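Local coordinates for putative polysaccharide biosynthesis protein with aminopeptidase-like domain (Clostridium acetobutylicum, PDB 3K9T) that binds one zinc ion per subunit and probably acts in the biosynthesis of modified polysaccharides, with no peptidase activity expected despite its aminopeptidase-like fold, at residues T205-A210 and Y220-A225; T233-S236 and K241-N244; E4-I9 and V349-E354; G258-K263 and K278-C283; C30-G35 and T130-E135. All blocks are in the same frame, centred on the assembly; numbering follows the deposited sequence.

In the fold
Four of the five contacts belong to the aminopeptidase-like part around its mixed central sheet, and the fifth ties that part to the insert. Interaction 1 packs helix 194-211 on strand 219-225; the opposite side of that strand carries interaction 2, where R221 CD lies 3.3 Å from W234 CZ2. Interaction 3, its centre about 15 Å from that of interaction 1, meets it through a probable hydrogen bond between Y220 OH and E354 OE2, 2.7 Å apart. Helix 336-355 of interaction 3 also touches V279 of interaction 4. Interaction 5 lies across the chain's centre from interactions 3 and 4, with the side chain of Y132 about 8 Å from the zinc ion.

Interaction 1 of 5, residues T205-A210 and Y220-A225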
# COMPACT_ATOMS: atom_id res chain seq x y z
N THR A 205 4.10 38.35 2.36
CA THR A 205 4.00 39.64 3.03
C THR A 205 2.68 39.73 3.81
O THR A 205 2.67 40.05 5.01
CB THR A 205 4.20 40.80 2.05
OG1 THR A 205 5.55 40.72 1.58
CG2 THR A 205 3.98 42.18 2.74
N PHE A 206 1.59 39.38 3.14
CA PHE A 206 0.28 39.43 3.77
C PHE A 206 0.03 38.33 4.82
O PHE A 206 -0.72 38.55 5.75
CB PHE A 206 -0.83 39.52 2.71
CG PHE A 206 -1.05 40.93 2.23
CD1 PHE A 206 -0.18 41.51 1.32
CD2 PHE A 206 -2.07 41.70 2.76
CE1 PHE A 206 -0.36 42.82 0.91
CE2 PHE A 206 -2.25 43.01 2.35
CZ PHE A 206 -1.41 43.57 1.41
N ILE A 207 0.66 37.18 4.67
CA ILE A 207 0.57 36.17 5.71
C ILE A 207 1.25 36.73 6.94
O ILE A 207 0.66 36.72 8.00
CB ILE A 207 1.18 34.83 5.30
CG1 ILE A 207 0.29 34.20 4.23
CG2 ILE A 207 1.31 33.88 6.53
CD1 ILE A 207 1.02 33.20 3.41
N ALA A 208 2.47 37.25 6.78
CA ALA A 208 3.23 37.89 7.89
C ALA A 208 2.38 39.00 8.54
O ALA A 208 2.26 39.07 9.77
CB ALA A 208 4.57 38.44 7.40
N LYS A 209 1.74 39.80 7.70
CA LYS A 209 0.94 40.91 8.17
C LYS A 209 -0.23 40.44 9.06
O LYS A 209 -0.52 41.06 10.08
CB LYS A 209 0.44 41.71 6.97
CG LYS A 209 -0.13 43.03 7.35
CD LYS A 209 -0.92 43.70 6.22
CE LYS A 209 -0.08 44.19 5.09
NZ LYS A 209 -0.73 45.42 4.48
N ALA A 210 -0.89 39.34 8.67
CA ALA A 210 -1.97 38.75 9.47
C ALA A 210 -1.44 38.09 10.77
O ALA A 210 -1.97 38.33 11.84
CB ALA A 210 -2.78 37.72 8.63
N TYR A 220 7.42 32.09 13.96
CA TYR A 220 7.35 32.12 12.52
C TYR A 220 8.45 33.01 11.97
O TYR A 220 8.65 34.10 12.46
CB TYR A 220 5.97 32.63 12.08
CG TYR A 220 4.88 31.64 12.33
CD1 TYR A 220 4.35 31.50 13.62
CD2 TYR A 220 4.39 30.83 11.30
CE1 TYR A 220 3.35 30.58 13.87
CE2 TYR A 220 3.37 29.89 11.53
CZ TYR A 220 2.88 29.76 12.84
OH TYR A 220 1.88 28.86 13.12
N ARG A 221 9.16 32.52 10.96
CA ARG A 221 10.19 33.28 10.29
C ARG A 221 9.88 33.39 8.83
O ARG A 221 9.55 32.40 8.19
CB ARG A 221 11.52 32.61 10.45
CG ARG A 221 12.72 33.40 9.90
CD ARG A 221 14.04 32.61 10.09
NE ARG A 221 14.21 32.23 11.49
CZ ARG A 221 14.60 33.05 12.47
NH1 ARG A 221 14.90 34.31 12.21
NH2 ARG A 221 14.71 32.62 13.72
N PHE A 222 10.01 34.60 8.29
CA PHE A 222 9.70 34.82 6.90
C PHE A 222 10.96 35.31 6.21
O PHE A 222 11.46 36.36 6.55
CB PHE A 222 8.63 35.86 6.77
CG PHE A 222 7.39 35.54 7.51
CD1 PHE A 222 7.30 35.76 8.87
CD2 PHE A 222 6.28 35.07 6.83
CE1 PHE A 222 6.12 35.49 9.58
CE2 PHE A 222 5.10 34.79 7.51
CZ PHE A 222 5.02 34.99 8.90
N LEU A 223 11.46 34.55 5.23
CA LEU A 223 12.69 34.87 4.52
C LEU A 223 12.39 35.36 3.12
O LEU A 223 11.68 34.69 2.37
CB LEU A 223 13.58 33.64 4.46
CG LEU A 223 14.93 33.86 3.81
CD1 LEU A 223 15.77 34.82 4.66
CD2 LEU A 223 15.61 32.51 3.65
N PHE A 224 12.89 36.55 2.79
CA PHE A 224 12.83 37.09 1.43
C PHE A 224 14.28 37.22 0.91
O PHE A 224 15.04 38.10 1.32
CB PHE A 224 12.18 38.45 1.41
CG PHE A 224 10.79 38.49 1.94
CD1 PHE A 224 10.55 38.54 3.30
CD2 PHE A 224 9.72 38.60 1.07
CE1 PHE A 224 9.24 38.65 3.79
CE2 PHE A 224 8.42 38.73 1.55
CZ PHE A 224 8.18 38.75 2.91
N ALA A 225 14.66 36.37 -0.04
CA ALA A 225 16.05 36.25 -0.45
C ALA A 225 16.11 35.81 -1.90
O ALA A 225 15.16 35.15 -2.37
CB ALA A 225 16.74 35.25 0.42
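F222 reaches from its strand to helix residue A208, whose methyl sits over the ring. Its CB points at the helix, and with CG anti to the carbonyl carbon (chi1 -57°) the ring is brought against the turn at A208. A208 CB sits over the middle of the ring, 3.6 Å from its centroid and 9° off the normal, a nearly centred CH-pi contact. Farther out, CE2 approaches the A208 methyl at 3.7 Å and also receives I207 CG2 at the ring edge, near its plane, 4.0 Å away. The tip, CZ, comes to 3.6 Å from A208 CA, bringing the ring against the helix backbone itself. This is the helix-on-sheet packing of a beta-alpha-beta unit, strand 181-187, helix 194-211 and strand 219-225; segments 205-210 and 220-225 run at 153°, closer to antiparallel than to parallel. Two residues along the same strand face, F224 approaches T205 at about a right angle: T205 OG1 is 3.5 Å from F224 CE2, an oblique contact, while the hydroxyl is hydrogen-bonded to V201 O one turn back in its own helix. I204 of this helix touches both phenylalanine rings, and I174 of the adjacent strand packs against F222.

Interaction 2 of 5, residues T233-S236 and K241-N244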
# COMPACT_ATOMS: atom_id res chain seq x y z
N THR A 233 23.05 31.44 1.49
CA THR A 233 23.58 32.48 2.36
C THR A 233 22.91 32.51 3.72
O THR A 233 23.59 32.60 4.76
CB THR A 233 23.46 33.85 1.71
OG1 THR A 233 24.18 33.83 0.47
CG2 THR A 233 24.00 34.96 2.65
N TRP A 234 21.58 32.40 3.74
CA TRP A 234 20.87 32.44 4.98
C TRP A 234 21.21 31.25 5.85
O TRP A 234 21.49 31.41 7.04
CB TRP A 234 19.36 32.53 4.77
CG TRP A 234 18.65 32.66 6.06
CD1 TRP A 234 18.41 33.82 6.77
CD2 TRP A 234 18.11 31.61 6.83
NE1 TRP A 234 17.75 33.54 7.93
CE2 TRP A 234 17.56 32.18 8.01
CE3 TRP A 234 18.06 30.22 6.66
CZ2 TRP A 234 16.95 31.42 9.00
CZ3 TRP A 234 17.44 29.46 7.65
CH2 TRP A 234 16.89 30.06 8.80
N LEU A 235 21.19 30.05 5.26
CA LEU A 235 21.53 28.82 5.99
C LEU A 235 22.96 28.92 6.55
O LEU A 235 23.22 28.51 7.68
CB LEU A 235 21.34 27.56 5.11
CG LEU A 235 19.89 27.16 4.85
CD1 LEU A 235 19.73 26.11 3.75
CD2 LEU A 235 19.25 26.68 6.15
N SER A 236 23.87 29.51 5.78
CA SER A 236 25.27 29.59 6.21
C SER A 236 25.41 30.53 7.40
O SER A 236 26.35 30.45 8.15
CB SER A 236 26.22 30.02 5.06
OG SER A 236 26.17 31.42 4.78
N LYS A 241 20.17 28.09 14.34
CA LYS A 241 18.69 28.18 14.35
C LYS A 241 17.97 26.98 13.73
O LYS A 241 16.77 26.81 13.94
CB LYS A 241 18.25 29.46 13.60
CG LYS A 241 18.42 30.72 14.45
CD LYS A 241 18.56 31.96 13.62
CE LYS A 241 19.37 33.05 14.35
NZ LYS A 241 18.57 34.22 14.85
N LEU A 242 18.68 26.15 12.97
CA LEU A 242 18.05 25.05 12.25
C LEU A 242 17.39 24.03 13.14
O LEU A 242 16.35 23.47 12.79
CB LEU A 242 19.05 24.34 11.35
CG LEU A 242 19.80 25.21 10.35
CD1 LEU A 242 20.52 24.32 9.33
CD2 LEU A 242 18.85 26.18 9.68
N LYS A 243 17.97 23.76 14.30
CA LYS A 243 17.37 22.78 15.22
C LYS A 243 15.91 23.12 15.63
O LYS A 243 15.17 22.24 16.02
CB LYS A 243 18.26 22.60 16.46
CG LYS A 243 18.40 23.86 17.33
CD LYS A 243 19.47 23.71 18.40
CE LYS A 243 19.56 24.93 19.30
NZ LYS A 243 18.22 25.23 19.91
N ASN A 244 15.49 24.37 15.57
CA ASN A 244 14.13 24.75 15.92
C ASN A 244 13.15 24.74 14.77
O ASN A 244 11.96 24.86 15.02
CB ASN A 244 14.10 26.18 16.47
CG ASN A 244 14.91 26.34 17.75
OD1 ASN A 244 15.00 25.44 18.57
ND2 ASN A 244 15.46 27.54 17.95
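The indole of W234 and the side chain of L235 together receive L242, in the turn between helix 229-237 and strand 245-250. L242 meets the six-membered part of the indole obliquely, its CD2 methyl 4.1 Å from W234 CZ3. Elsewhere the indole packs on R221 and L223 of strand 219-225, and it meets the ring of Y169 with the two planes about 85° apart. Its NE1 makes a weak hydrogen bond to E171 OE2. With CG anti to the backbone N (chi1 -176°), the indole extends from the helix so that its six-membered ring reaches L242.

The tighter meeting is between leucines. L235 and L242 cross at about a right angle, and their CD2 methyls come to 3.6 Å; L242 CD1 lies farther from L235 CD2, at 4.2 Å. One branch of L242 therefore serves both neighbours, touching the aliphatic methyl and the aromatic carbon. The contact between the two segments is wholly apolar. Beyond it, L235 packs on F63 and I307 and on C366 of a second subunit, which places this small cluster beside an interface of the homotrimer. Within the helix, S236 OG donates to T233 O at 2.8 Å, turning the serine hydroxyl back on the helix backbone. Here the end of helix 229-237 closes against the turn leading into strand 245-250, an alpha-to-beta connection of the alpha/beta aminopeptidase-like fold, beside strand 219-225, whose R221 and L223 the indole covers.

Interaction 3 of 5, residues E4-I9 and V349-E354; sequences EINKYI and VIYTIE
I5 and Y351 face each other where the short helical segments 5-9 and 349-354 run nearly antiparallel, at 163°, their axes 11.4 Å apart. The CA atoms of these two residues are 7.2 Å from each other, the nearest backbone approach in the pair, and at this spacing side chains alone bridge the helices. I5 does most of the bridging. Its CG2 methyl comes obliquely to the Y351 ring, 3.8 Å from CD2, while its other branch reaches I350, with CD1 and I350 CG2 4.4 Å apart in a looser contact.

Y351 has CG anti to its backbone N (chi1 175°), which directs the ring toward helix 5-10. There N6 OD1 lies 4.0 Å from Y351 CE2, with the amide plane turned 40° from that of the ring. The polar ends find their partners nearby: N6 OD1 accepts from R417 NH1, whereas N6 ND2 and Y351 OH both bond to the carboxylate of E3, one oxygen each. The guanidinium of R417 also makes a cation-pi contact with the Y351 ring, so one arginine grips both residues. R417 comes from helix 416-428 of the permutated winged helix-turn-helix region. This antiparallel helix pair thus joins the N-terminal helix and the long helix 336-355, both of the aminopeptidase-like region, where the C-terminal winged helix-turn-helix docks.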
# COMPACT_ATOMS: atom_id res chain seq x y z
N GLU A 4 -9.20 33.77 16.01
CA GLU A 4 -9.06 35.10 15.42
C GLU A 4 -8.58 35.12 13.96
O GLU A 4 -8.79 36.11 13.27
CB GLU A 4 -8.16 35.98 16.28
CG GLU A 4 -8.83 36.41 17.59
CD GLU A 4 -8.12 37.57 18.24
OE1 GLU A 4 -6.91 37.74 17.95
OE2 GLU A 4 -8.76 38.31 19.02
N ILE A 5 -7.96 34.04 13.49
CA ILE A 5 -7.59 33.92 12.09
C ILE A 5 -8.84 33.84 11.19
O ILE A 5 -8.77 34.16 10.01
CB ILE A 5 -6.68 32.68 11.84
CG1 ILE A 5 -5.57 32.99 10.82
CG2 ILE A 5 -7.49 31.51 11.39
CD1 ILE A 5 -4.50 31.91 10.69
N ASN A 6 -9.97 33.40 11.74
CA ASN A 6 -11.16 33.18 10.93
C ASN A 6 -11.61 34.43 10.17
O ASN A 6 -12.04 34.33 9.04
CB ASN A 6 -12.32 32.64 11.76
CG ASN A 6 -12.02 31.28 12.42
OD1 ASN A 6 -10.99 30.65 12.21
ND2 ASN A 6 -12.95 30.85 13.26
N LYS A 7 -11.48 35.60 10.78
CA LYS A 7 -11.94 36.83 10.14
C LYS A 7 -11.05 37.15 8.96
O LYS A 7 -11.55 37.70 7.98
CB LYS A 7 -12.03 38.01 11.15
CG LYS A 7 -10.71 38.32 11.88
CD LYS A 7 -10.79 39.39 13.02
CE LYS A 7 -9.58 39.28 14.05
NZ LYS A 7 -9.86 38.42 15.29
N TYR A 8 -9.76 36.81 9.05
CA TYR A 8 -8.84 37.01 7.94
C TYR A 8 -9.18 36.08 6.77
O TYR A 8 -9.16 36.49 5.61
CB TYR A 8 -7.38 36.81 8.37
CG TYR A 8 -6.89 37.87 9.35
CD1 TYR A 8 -6.46 39.11 8.92
CD2 TYR A 8 -6.88 37.61 10.70
CE1 TYR A 8 -6.03 40.07 9.83
CE2 TYR A 8 -6.46 38.55 11.60
CZ TYR A 8 -6.05 39.78 11.18
OH TYR A 8 -5.63 40.69 12.12
N ILE A 9 -9.50 34.82 7.07
CA ILE A 9 -9.89 33.88 6.04
C ILE A 9 -11.19 34.39 5.42
O ILE A 9 -11.32 34.43 4.19
CB ILE A 9 -10.05 32.44 6.56
CG1 ILE A 9 -8.69 31.88 6.98
CG2 ILE A 9 -10.67 31.58 5.51
CD1 ILE A 9 -8.74 30.60 7.86
N VAL A 349 -3.72 26.27 6.59
CA VAL A 349 -2.58 25.46 6.93
C VAL A 349 -2.05 25.89 8.30
O VAL A 349 -1.85 25.02 9.16
CB VAL A 349 -1.51 25.50 5.85
CG1 VAL A 349 -0.17 24.96 6.36
CG2 VAL A 349 -2.01 24.72 4.66
N ILE A 350 -1.88 27.21 8.50
CA ILE A 350 -1.30 27.76 9.73
C ILE A 350 -2.23 27.51 10.89
O ILE A 350 -1.78 27.09 11.95
CB ILE A 350 -0.92 29.26 9.60
CG1 ILE A 350 0.30 29.42 8.68
CG2 ILE A 350 -0.65 29.85 10.97
CD1 ILE A 350 0.67 30.88 8.22
N TYR A 351 -3.52 27.74 10.69
CA TYR A 351 -4.53 27.37 11.69
C TYR A 351 -4.38 25.88 12.08
O TYR A 351 -4.45 25.55 13.24
CB TYR A 351 -5.95 27.62 11.16
CG TYR A 351 -7.08 27.16 12.08
CD1 TYR A 351 -7.49 25.82 12.12
CD2 TYR A 351 -7.75 28.06 12.89
CE1 TYR A 351 -8.52 25.41 12.95
CE2 TYR A 351 -8.80 27.66 13.73
CZ TYR A 351 -9.19 26.34 13.75
OH TYR A 351 -10.21 25.94 14.58
N THR A 352 -4.15 25.00 11.11
CA THR A 352 -4.01 23.56 11.41
C THR A 352 -2.73 23.27 12.21
O THR A 352 -2.72 22.52 13.20
CB THR A 352 -4.10 22.71 10.12
OG1 THR A 352 -5.28 23.06 9.39
CG2 THR A 352 -4.15 21.22 10.44
N ILE A 353 -1.64 23.88 11.79
CA ILE A 353 -0.36 23.73 12.47
C ILE A 353 -0.52 24.11 13.92
O ILE A 353 -0.07 23.40 14.80
CB ILE A 353 0.71 24.66 11.85
CG1 ILE A 353 1.13 24.15 10.48
CG2 ILE A 353 1.94 24.80 12.77
CD1 ILE A 353 1.89 25.23 9.70
N GLU A 354 -1.16 25.25 14.16
CA GLU A 354 -1.30 25.79 15.51
C GLU A 354 -2.21 24.98 16.42
O GLU A 354 -1.91 24.82 17.59
CB GLU A 354 -1.86 27.20 15.38
CG GLU A 354 -0.86 28.21 14.89
CD GLU A 354 0.05 28.69 15.99
OE1 GLU A 354 -0.48 29.02 17.06
OE2 GLU A 354 1.29 28.73 15.77

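Interaction 4 of 5, residues G258-K263 and K278-C283; sequences GIKNYK and KVLMHC
Apolar contacts dominate, and L280 is at their centre. It points from helix 271-282 at the strand and divides its two methyls between alternate strand residues: CD1 lies 3.9 Å from Y262 CB, while CD2 rests against the aliphatic part of K260. The lysine crosses the leucine obliquely, and its CB, CD and CE all come near that methyl, CE closest at 3.6 Å. Bends at chi3 (-76°) and chi4 (-65°) fold the lysine chain around the leucine instead of letting it extend past.

A second kind of neighbour is sulfur. C283 SG stands 4.0 Å from K260 CE and 4.2 Å from K260 NZ, bordering the lysine end.

The polar ends of K260 and Y262 find their partners beyond the two segments. K260 NZ makes a salt bridge with D341 OD2 of helix 336-355, and Y262 OH is hydrogen-bonded to D273 OD1 near the start of the helix. Thus both strand residues use their carbon atoms for L280 and send their polar ends elsewhere. On the far side of the helix from this packing, K278 NZ donates to H282 NE2 at 2.8 Å, close to the imidazole plane, and also bonds to A409 O and M414 O. The contact belongs to a beta-alpha-beta unit, strand 260-263, helix 271-282 and strand 287-290, with the helix laid on the sheet at its edge.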
# COMPACT_ATOMS: atom_id res chain seq x y z
N GLY A 258 -5.25 28.87 -12.03
CA GLY A 258 -5.26 27.40 -11.96
C GLY A 258 -5.47 26.77 -10.60
O GLY A 258 -5.61 27.45 -9.60
N ILE A 259 -5.45 25.44 -10.57
CA ILE A 259 -5.66 24.71 -9.33
C ILE A 259 -4.38 24.78 -8.44
O ILE A 259 -3.30 25.10 -8.92
CB ILE A 259 -6.10 23.22 -9.58
CG1 ILE A 259 -5.01 22.42 -10.28
CG2 ILE A 259 -7.44 23.13 -10.40
CD1 ILE A 259 -5.07 20.88 -10.00
N LYS A 260 -4.54 24.49 -7.14
CA LYS A 260 -3.41 24.43 -6.20
C LYS A 260 -2.59 23.16 -6.41
O LYS A 260 -3.10 22.11 -6.79
CB LYS A 260 -3.89 24.49 -4.74
CG LYS A 260 -4.54 25.86 -4.33
CD LYS A 260 -5.11 25.84 -2.93
CE LYS A 260 -6.42 25.08 -2.86
NZ LYS A 260 -7.48 25.76 -3.63
N ASN A 261 -1.28 23.30 -6.22
CA ASN A 261 -0.33 22.23 -6.31
C ASN A 261 0.56 22.22 -5.07
O ASN A 261 1.15 23.23 -4.73
CB ASN A 261 0.57 22.45 -7.52
CG ASN A 261 -0.08 22.04 -8.83
OD1 ASN A 261 -0.02 20.89 -9.20
ND2 ASN A 261 -0.68 23.00 -9.54
N TYR A 262 0.68 21.06 -4.43
CA TYR A 262 1.59 20.90 -3.30
C TYR A 262 2.73 19.96 -3.60
O TYR A 262 2.52 18.80 -3.94
CB TYR A 262 0.87 20.35 -2.07
CG TYR A 262 1.81 20.17 -0.90
CD1 TYR A 262 2.48 21.26 -0.35
CD2 TYR A 262 2.02 18.93 -0.34
CE1 TYR A 262 3.34 21.12 0.75
CE2 TYR A 262 2.89 18.77 0.76
CZ TYR A 262 3.54 19.86 1.30
OH TYR A 262 4.40 19.67 2.38
N LYS A 263 3.95 20.46 -3.47
CA LYS A 263 5.15 19.63 -3.55
C LYS A 263 5.52 19.23 -2.13
O LYS A 263 5.72 20.07 -1.25
CB LYS A 263 6.31 20.38 -4.23
CG LYS A 263 7.64 19.65 -4.26
CD LYS A 263 8.67 20.48 -5.05
CE LYS A 263 10.07 19.86 -5.04
NZ LYS A 263 11.00 20.60 -5.96
N LYS A 278 -4.26 17.38 4.07
CA LYS A 278 -5.53 17.32 4.76
C LYS A 278 -6.36 18.58 4.55
O LYS A 278 -7.59 18.50 4.44
CB LYS A 278 -5.33 17.06 6.27
CG LYS A 278 -6.60 16.65 7.05
CD LYS A 278 -7.28 15.42 6.44
CE LYS A 278 -8.34 14.87 7.38
NZ LYS A 278 -9.36 14.05 6.71
N VAL A 279 -5.70 19.74 4.48
CA VAL A 279 -6.40 20.99 4.16
C VAL A 279 -6.94 20.92 2.71
O VAL A 279 -8.14 21.18 2.46
CB VAL A 279 -5.52 22.24 4.38
CG1 VAL A 279 -6.20 23.47 3.84
CG2 VAL A 279 -5.14 22.43 5.92
N LEU A 280 -6.09 20.51 1.77
CA LEU A 280 -6.51 20.41 0.35
C LEU A 280 -7.67 19.44 0.14
O LEU A 280 -8.66 19.72 -0.59
CB LEU A 280 -5.33 20.00 -0.54
CG LEU A 280 -4.20 21.05 -0.64
CD1 LEU A 280 -2.97 20.44 -1.30
CD2 LEU A 280 -4.66 22.35 -1.39
N MSE A 281 -7.56 18.30 0.81
CA MSE A 281 -8.55 17.22 0.70
C MSE A 281 -10.00 17.72 0.97
O MSE A 281 -10.97 17.29 0.32
CB MSE A 281 -8.15 16.14 1.69
CG MSE A 281 -9.08 14.97 1.73
SE MSE A 281 -8.41 13.61 2.96
CE MSE A 281 -6.50 13.53 2.41
N HIS A 282 -10.13 18.64 1.91
CA HIS A 282 -11.44 19.07 2.35
C HIS A 282 -11.77 20.48 1.92
O HIS A 282 -12.79 20.99 2.26
CB HIS A 282 -11.54 18.95 3.86
CG HIS A 282 -11.55 17.54 4.33
ND1 HIS A 282 -12.69 16.76 4.29
CD2 HIS A 282 -10.57 16.75 4.83
CE1 HIS A 282 -12.41 15.56 4.76
NE2 HIS A 282 -11.13 15.53 5.10
N CYS A 283 -10.92 21.08 1.10
CA CYS A 283 -11.09 22.48 0.76
C CYS A 283 -12.16 22.75 -0.31
O CYS A 283 -12.53 23.88 -0.51
CB CYS A 283 -9.76 23.08 0.34
SG CYS A 283 -9.26 22.78 -1.35

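Interaction 5 of 5, residues C30-G35 and T130-E135; sequences CRSITG and TSYYKE
I33 lies over the Y132 ring, and that pair forms the heart of the contact. Its CG2 methyl stands 3.9 Å from the ring centroid, 24° off the normal, in a CH-pi contact displaced toward the rim, with CZ its nearest ring carbon at 3.6 Å. CG1 and CD1 run back along the ring toward CD1 and CG of Y132, so the isoleucine spans most of that face. This follows from chi1 of 55°, which sets CG1 between the backbone N and the carbonyl carbon and CG2 anti to the carbonyl carbon. The end of the chain goes on to Y133, which also packs on Q369 of a second subunit; I33 CD1 is 3.8 Å from Y133 OH.

S32 adds an oblique touch, its OG 3.6 Å from Y132 CE1, though the hydroxyl is hydrogen-bonded to S98 OG. On the opposite face of the Y132 ring lies T130 CB, 3.6 Å above its plane. The tyrosine is thereby held between its own segment and the aminopeptidase-like loop.

Farther out, R31 links that loop, through NE to H190 O and NH2 to P191 O, to the backbone at a zinc ligand. The contact is an interface between the insert and the aminopeptidase-like region beside the zinc site, with the Y132 side chain about 6 Å from that of H190.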
# COMPACT_ATOMS: atom_id res chain seq x y z
N CYS A 30 13.32 46.35 -11.49
CA CYS A 30 14.25 45.38 -12.02
C CYS A 30 15.07 44.66 -10.92
O CYS A 30 16.20 45.04 -10.58
CB CYS A 30 15.19 46.08 -12.98
SG CYS A 30 16.21 44.92 -13.93
N ARG A 31 14.49 43.61 -10.36
CA ARG A 31 15.22 42.73 -9.44
C ARG A 31 16.21 41.83 -10.18
O ARG A 31 16.08 41.53 -11.34
CB ARG A 31 14.23 41.85 -8.68
CG ARG A 31 13.39 42.58 -7.67
CD ARG A 31 12.09 41.86 -7.35
NE ARG A 31 11.16 41.96 -8.48
CZ ARG A 31 10.30 42.95 -8.65
NH1 ARG A 31 10.20 43.94 -7.76
NH2 ARG A 31 9.53 42.96 -9.73
N SER A 32 17.22 41.40 -9.46
CA SER A 32 18.13 40.35 -9.88
C SER A 32 18.54 39.66 -8.55
O SER A 32 17.91 39.92 -7.51
CB SER A 32 19.33 40.92 -10.65
OG SER A 32 20.20 39.89 -11.10
N ILE A 33 19.57 38.82 -8.56
CA ILE A 33 20.02 38.18 -7.32
C ILE A 33 20.70 39.16 -6.35
O ILE A 33 20.92 38.84 -5.20
CB ILE A 33 20.91 36.97 -7.57
CG1 ILE A 33 22.11 37.29 -8.44
CG2 ILE A 33 20.10 35.85 -8.21
CD1 ILE A 33 23.18 36.15 -8.35
N THR A 34 21.07 40.33 -6.86
CA THR A 34 21.65 41.41 -6.07
C THR A 34 21.12 42.70 -6.67
O THR A 34 20.44 42.66 -7.69
CB THR A 34 23.20 41.42 -6.11
OG1 THR A 34 23.66 41.74 -7.44
CG2 THR A 34 23.77 40.09 -5.65
N GLY A 35 21.38 43.83 -6.03
CA GLY A 35 21.12 45.13 -6.66
C GLY A 35 20.10 46.05 -6.02
O GLY A 35 19.36 45.67 -5.10
N THR A 130 19.13 35.09 -17.88
CA THR A 130 20.08 35.53 -16.87
C THR A 130 21.48 34.99 -17.21
O THR A 130 21.63 34.04 -17.96
CB THR A 130 19.73 35.00 -15.45
OG1 THR A 130 19.99 33.60 -15.39
CG2 THR A 130 18.28 35.29 -15.07
N SER A 131 22.51 35.61 -16.63
CA SER A 131 23.87 35.12 -16.80
C SER A 131 24.64 35.49 -15.56
O SER A 131 25.53 36.31 -15.60
CB SER A 131 24.53 35.72 -18.04
OG SER A 131 25.83 35.15 -18.21
N TYR A 132 24.28 34.88 -14.45
CA TYR A 132 24.82 35.29 -13.17
C TYR A 132 26.29 34.98 -13.00
O TYR A 132 27.04 35.79 -12.44
CB TYR A 132 24.06 34.63 -12.02
CG TYR A 132 22.59 34.96 -11.97
CD1 TYR A 132 22.12 36.23 -12.25
CD2 TYR A 132 21.67 33.99 -11.58
CE1 TYR A 132 20.77 36.53 -12.19
CE2 TYR A 132 20.31 34.28 -11.52
CZ TYR A 132 19.87 35.55 -11.81
OH TYR A 132 18.53 35.84 -11.73
N TYR A 133 26.70 33.83 -13.50
CA TYR A 133 28.00 33.31 -13.12
C TYR A 133 29.07 33.22 -14.23
O TYR A 133 30.23 32.97 -13.92
CB TYR A 133 27.77 31.99 -12.37
CG TYR A 133 26.88 32.15 -11.11
CD1 TYR A 133 27.33 32.86 -9.97
CD2 TYR A 133 25.59 31.59 -11.05
CE1 TYR A 133 26.52 33.03 -8.84
CE2 TYR A 133 24.78 31.75 -9.91
CZ TYR A 133 25.26 32.46 -8.82
OH TYR A 133 24.45 32.60 -7.73
N LYS A 134 28.71 33.42 -15.50
CA LYS A 134 29.68 33.61 -16.57
C LYS A 134 29.40 35.05 -17.08
O LYS A 134 28.25 35.46 -17.18
CB LYS A 134 29.54 32.55 -17.67
N GLU A 135 30.45 35.83 -17.32
CA GLU A 135 30.24 37.19 -17.85
C GLU A 135 29.67 37.12 -19.26
O GLU A 135 30.10 36.31 -20.08
CB GLU A 135 31.53 37.99 -17.85
CG GLU A 135 31.85 38.54 -16.48
CD GLU A 135 33.22 39.21 -16.41
OE1 GLU A 135 33.81 39.51 -17.46
OE2 GLU A 135 33.70 39.45 -15.27